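PDB 1T82: thioesterase domain protein YiiD from Shewanella oneidensis, which is a putative thioesterase of hotdog-like fold that forms a dimer and probably acts on acyl thioesters. Local coordinates for the interface of chains A and B. Sequence-based numbering; all coordinates share one arbitrary frame. Chains: chain A/B, hypothetical acetyltransferase.

Contacts 1 and 2 are patches of one two-fold symmetric interface, their C-alpha centres about 20 Å apart, and each recurs with the chains exchanged. Helix 62-84 of chain A ties them together: A:Ser64 near its start belongs to contact 2, and A:Tyr66, two residues on, sends its phenol to contact 1. In contact 1 strands 89-99 pair through a backbone hydrogen bond, and a phenol bond ties helix 62-84 of chain A to strand 89-99 of chain B. Contact 2 packs the short helices 27-31 by apolar side chains, with water as the polar link. The protein is a dimer of hotdog-like fold, its subunits joined by strand pairing and helix packing together.

Contact 1: the interface of chains A and B. Residues chain A 66, 92-94; chain B 97-99.
Strand 89-99 of chain A runs antiparallel to the same strand of chain B, A:Asp94 bridging to B:Arg98, while helix 62-84 of chain A adds A:Tyr66. The backbone N of B:Tyr99 donates to the carbonyl O of A:Ala93 at 3.0 Å, nearly straight at the hydrogen (170°). Water 1 joins that same oxygen to the carbonyl O of B:Tyr99. The phenols of A:Tyr66 and B:Tyr99 meet tip to tip, OH to OH at 2.8 Å, in a hydrogen bond of undecided direction. B:Tyr99 has CG anti to its carbonyl carbon (chi1 -60°), which carries its ring past A:Leu92 toward the helix. The A:Tyr66 hydroxyl lies at the edge of the B:Tyr99 ring, in its plane. Within chain B, CG1 of B:Ile97 lies over one ring face toward the rim. From the opposite side the CD2 methyl of A:Leu92 touches the rim obliquely, 3.8 Å from CE1 of B:Tyr99. The B:Ile97 CG2 methyl lies against the A:Tyr66 hydroxyl, 3.3 Å from OH, with CZ behind it. A:Asp94 and B:Arg98 run side by side in the same direction. CB of A:Asp94 lies 4.0 Å above the B:Arg98 guanidinium plane, toward its rim, and the carboxylate and guanidinium planes are 23° apart. OD2 of A:Asp94 is 4.1 Å from NH2 of B:Arg98, which may allow electrostatic attraction without direct contact. The patch sits where the strands join across the dimer, with A:Tyr66 linking the helix to that seam.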
# COMPACT_ATOMS: atom_id res chain seq x y z
N TYR A 66 -0.42 3.88 2.79
CA TYR A 66 0.80 3.44 2.11
C TYR A 66 0.92 4.08 0.73
O TYR A 66 1.98 4.58 0.36
CB TYR A 66 0.81 1.93 1.91
CG TYR A 66 2.03 1.43 1.17
CD1 TYR A 66 3.21 1.13 1.85
CD2 TYR A 66 2.02 1.27 -0.23
CE1 TYR A 66 4.34 0.68 1.17
CE2 TYR A 66 3.15 0.82 -0.91
CZ TYR A 66 4.31 0.52 -0.20
OH TYR A 66 5.43 0.06 -0.85
N LEU A 92 10.08 1.99 -7.07
CA LEU A 92 10.19 1.75 -5.64
C LEU A 92 10.68 0.30 -5.48
O LEU A 92 9.97 -0.64 -5.83
CB LEU A 92 8.82 1.92 -4.95
CG LEU A 92 8.77 1.65 -3.44
CD1 LEU A 92 9.73 2.57 -2.70
CD2 LEU A 92 7.35 1.87 -2.94
N ALA A 93 11.90 0.14 -4.98
CA ALA A 93 12.48 -1.19 -4.81
C ALA A 93 11.97 -1.93 -3.57
O ALA A 93 11.73 -3.14 -3.61
CB ALA A 93 14.00 -1.08 -4.76
N ASP A 94 11.83 -1.20 -2.48
CA ASP A 94 11.33 -1.78 -1.25
C ASP A 94 10.93 -0.67 -0.31
O ASP A 94 11.34 0.48 -0.47
CB ASP A 94 12.40 -2.65 -0.58
CG ASP A 94 13.57 -1.85 -0.08
OD1 ASP A 94 14.46 -1.51 -0.89
OD2 ASP A 94 13.61 -1.56 1.14
N ILE B 97 7.85 -4.47 2.46
CA ILE B 97 7.54 -5.03 1.15
C ILE B 97 8.72 -4.86 0.20
O ILE B 97 9.39 -3.83 0.21
CB ILE B 97 6.27 -4.36 0.53
CG1 ILE B 97 5.94 -5.01 -0.82
CG2 ILE B 97 6.50 -2.87 0.36
CD1 ILE B 97 4.56 -4.64 -1.36
N ARG B 98 8.99 -5.90 -0.59
CA ARG B 98 10.07 -5.86 -1.56
C ARG B 98 9.46 -6.16 -2.92
O ARG B 98 8.71 -7.12 -3.07
CB ARG B 98 11.14 -6.90 -1.24
CG ARG B 98 11.71 -6.79 0.17
CD ARG B 98 12.89 -7.73 0.37
NE ARG B 98 14.08 -7.26 -0.34
CZ ARG B 98 14.83 -6.24 0.07
NH1 ARG B 98 15.89 -5.87 -0.64
NH2 ARG B 98 14.54 -5.60 1.19
N TYR B 99 9.78 -5.33 -3.90
CA TYR B 99 9.27 -5.53 -5.25
C TYR B 99 10.39 -6.17 -6.07
O TYR B 99 11.43 -5.57 -6.29
CB TYR B 99 8.86 -4.19 -5.87
CG TYR B 99 7.77 -3.47 -5.10
CD1 TYR B 99 8.08 -2.62 -4.03
CD2 TYR B 99 6.44 -3.62 -5.45
CE1 TYR B 99 7.08 -1.93 -3.34
CE2 TYR B 99 5.43 -2.95 -4.77
CZ TYR B 99 5.75 -2.11 -3.72
OH TYR B 99 4.76 -1.43 -3.06
O HOH W 1 13.75 -5.17 -4.50

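Contact 2: the interface of chains A and B. Residues chain A 31-32, 51-53, 61, 64; chain B 27-28, 31-32.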
# COMPACT_ATOMS: atom_id res chain seq x y z
N PHE A 31 -8.67 7.79 -8.04
CA PHE A 31 -9.78 7.39 -7.18
C PHE A 31 -9.54 7.85 -5.74
O PHE A 31 -10.45 8.34 -5.07
CB PHE A 31 -9.96 5.87 -7.18
CG PHE A 31 -11.04 5.40 -6.25
CD1 PHE A 31 -12.39 5.52 -6.60
CD2 PHE A 31 -10.72 4.90 -4.99
CE1 PHE A 31 -13.39 5.14 -5.71
CE2 PHE A 31 -11.71 4.52 -4.09
CZ PHE A 31 -13.05 4.65 -4.45
N MSE A 32 -8.30 7.68 -5.26
CA MSE A 32 -7.96 8.09 -3.90
C MSE A 32 -7.86 9.61 -3.77
O MSE A 32 -7.71 10.14 -2.67
CB MSE A 32 -6.62 7.46 -3.47
CG MSE A 32 -6.63 5.94 -3.37
SE MSE A 32 -4.89 5.32 -2.80
CE MSE A 32 -5.32 3.49 -2.35
N ALA A 51 -12.76 10.46 2.72
CA ALA A 51 -13.89 9.80 2.06
C ALA A 51 -13.65 8.54 1.21
O ALA A 51 -14.14 7.47 1.55
CB ALA A 51 -14.68 10.82 1.24
N PRO A 52 -12.92 8.65 0.08
CA PRO A 52 -12.71 7.44 -0.72
C PRO A 52 -11.70 6.48 -0.10
O PRO A 52 -11.61 5.31 -0.49
CB PRO A 52 -12.22 7.99 -2.05
CG PRO A 52 -11.42 9.19 -1.62
CD PRO A 52 -12.33 9.83 -0.58
N ASN A 53 -10.96 6.98 0.88
CA ASN A 53 -9.91 6.22 1.53
C ASN A 53 -10.24 5.64 2.89
O ASN A 53 -9.35 5.24 3.64
CB ASN A 53 -8.67 7.11 1.63
CG ASN A 53 -8.17 7.54 0.27
OD1 ASN A 53 -7.83 6.70 -0.56
ND2 ASN A 53 -8.14 8.84 0.02
N PHE A 61 -7.74 4.05 5.46
CA PHE A 61 -7.38 2.69 5.12
C PHE A 61 -5.86 2.54 4.99
O PHE A 61 -5.19 3.38 4.39
CB PHE A 61 -8.08 2.32 3.81
CG PHE A 61 -7.65 1.02 3.24
CD1 PHE A 61 -7.57 -0.12 4.03
CD2 PHE A 61 -7.31 0.92 1.89
CE1 PHE A 61 -7.16 -1.34 3.49
CE2 PHE A 61 -6.90 -0.29 1.35
CZ PHE A 61 -6.82 -1.42 2.15
N SER A 64 -4.43 3.01 1.58
CA SER A 64 -4.41 4.38 1.09
C SER A 64 -3.25 5.11 1.74
O SER A 64 -2.54 5.87 1.07
CB SER A 64 -5.73 5.08 1.42
OG SER A 64 -6.80 4.49 0.70
N PRO B 27 -13.87 1.34 0.25
CA PRO B 27 -14.10 1.74 -1.15
C PRO B 27 -12.94 1.46 -2.11
O PRO B 27 -13.16 1.10 -3.26
CB PRO B 27 -14.43 3.23 -1.03
CG PRO B 27 -15.11 3.31 0.32
CD PRO B 27 -14.20 2.44 1.17
N VAL B 28 -11.71 1.63 -1.63
CA VAL B 28 -10.53 1.37 -2.46
C VAL B 28 -10.48 -0.09 -2.90
O VAL B 28 -10.08 -0.39 -4.04
CB VAL B 28 -9.22 1.70 -1.69
CG1 VAL B 28 -8.03 1.01 -2.37
CG2 VAL B 28 -8.99 3.20 -1.69
N PHE B 31 -12.80 -0.49 -5.80
CA PHE B 31 -12.28 0.12 -7.02
C PHE B 31 -11.20 -0.78 -7.62
O PHE B 31 -11.13 -0.96 -8.84
CB PHE B 31 -11.71 1.51 -6.74
CG PHE B 31 -11.03 2.13 -7.93
CD1 PHE B 31 -9.67 1.92 -8.14
CD2 PHE B 31 -11.76 2.86 -8.86
CE1 PHE B 31 -9.05 2.43 -9.28
CE2 PHE B 31 -11.14 3.37 -10.00
CZ PHE B 31 -9.78 3.16 -10.21
N MSE B 32 -10.37 -1.36 -6.76
CA MSE B 32 -9.29 -2.24 -7.20
C MSE B 32 -9.79 -3.62 -7.61
O MSE B 32 -9.02 -4.43 -8.15
CB MSE B 32 -8.24 -2.38 -6.09
CG MSE B 32 -7.43 -1.13 -5.81
SE MSE B 32 -6.05 -1.47 -4.51
CE MSE B 32 -5.16 0.25 -4.53
O HOH W 2 -11.09 2.97 0.90
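The helices 27-31 of both chains meet with helical backbone angles at A:Phe31 and B:Phe31, beside the 3-10 helix 51-53 of chain A. The two phenylalanines slide past each other in opposite directions, their rings nearly parallel (planes about 15° apart) but offset. Each thus puts its CB, not its ring centre, over the other's ring, a reciprocal CH-pi contact at 3.8 Å from each centroid, and CD1 of A:Phe31 comes 3.5 Å from CD2 of B:Phe31. Both have CG anti to the backbone N (chi1 177° in A:Phe31), which aims the rings past one another. B:Pro27 lies across the A:Phe31 side chain at about a right angle, its CB in the ring plane at the edge. B:Val28 wedges between A:Met32, A:Phe61 and A:Ser64. Its CG1, anti to the backbone N (chi1 161°), meets the selenomethionine methyl CE of A:Met32 at 3.7 Å, while CG2 faces OG of A:Ser64 at 3.5 Å. The CE methyls of A:Met32 and B:Met32 also touch. Behind this wall, A:Ser64 OG donates to OD1 of A:Asn53 at 2.7 Å, and A:Asn53 ND2 donates to an in-plane lone pair of the A:Met32 carbonyl O at 3.0 Å, fixing the amide's rotation. Water 2 joins the A:Pro52 carbonyl O to the B:Val28 backbone N, 2.9 Å from that nitrogen. As part of the dimer interface, the site packs the short helices together by apolar contacts and a water bridge.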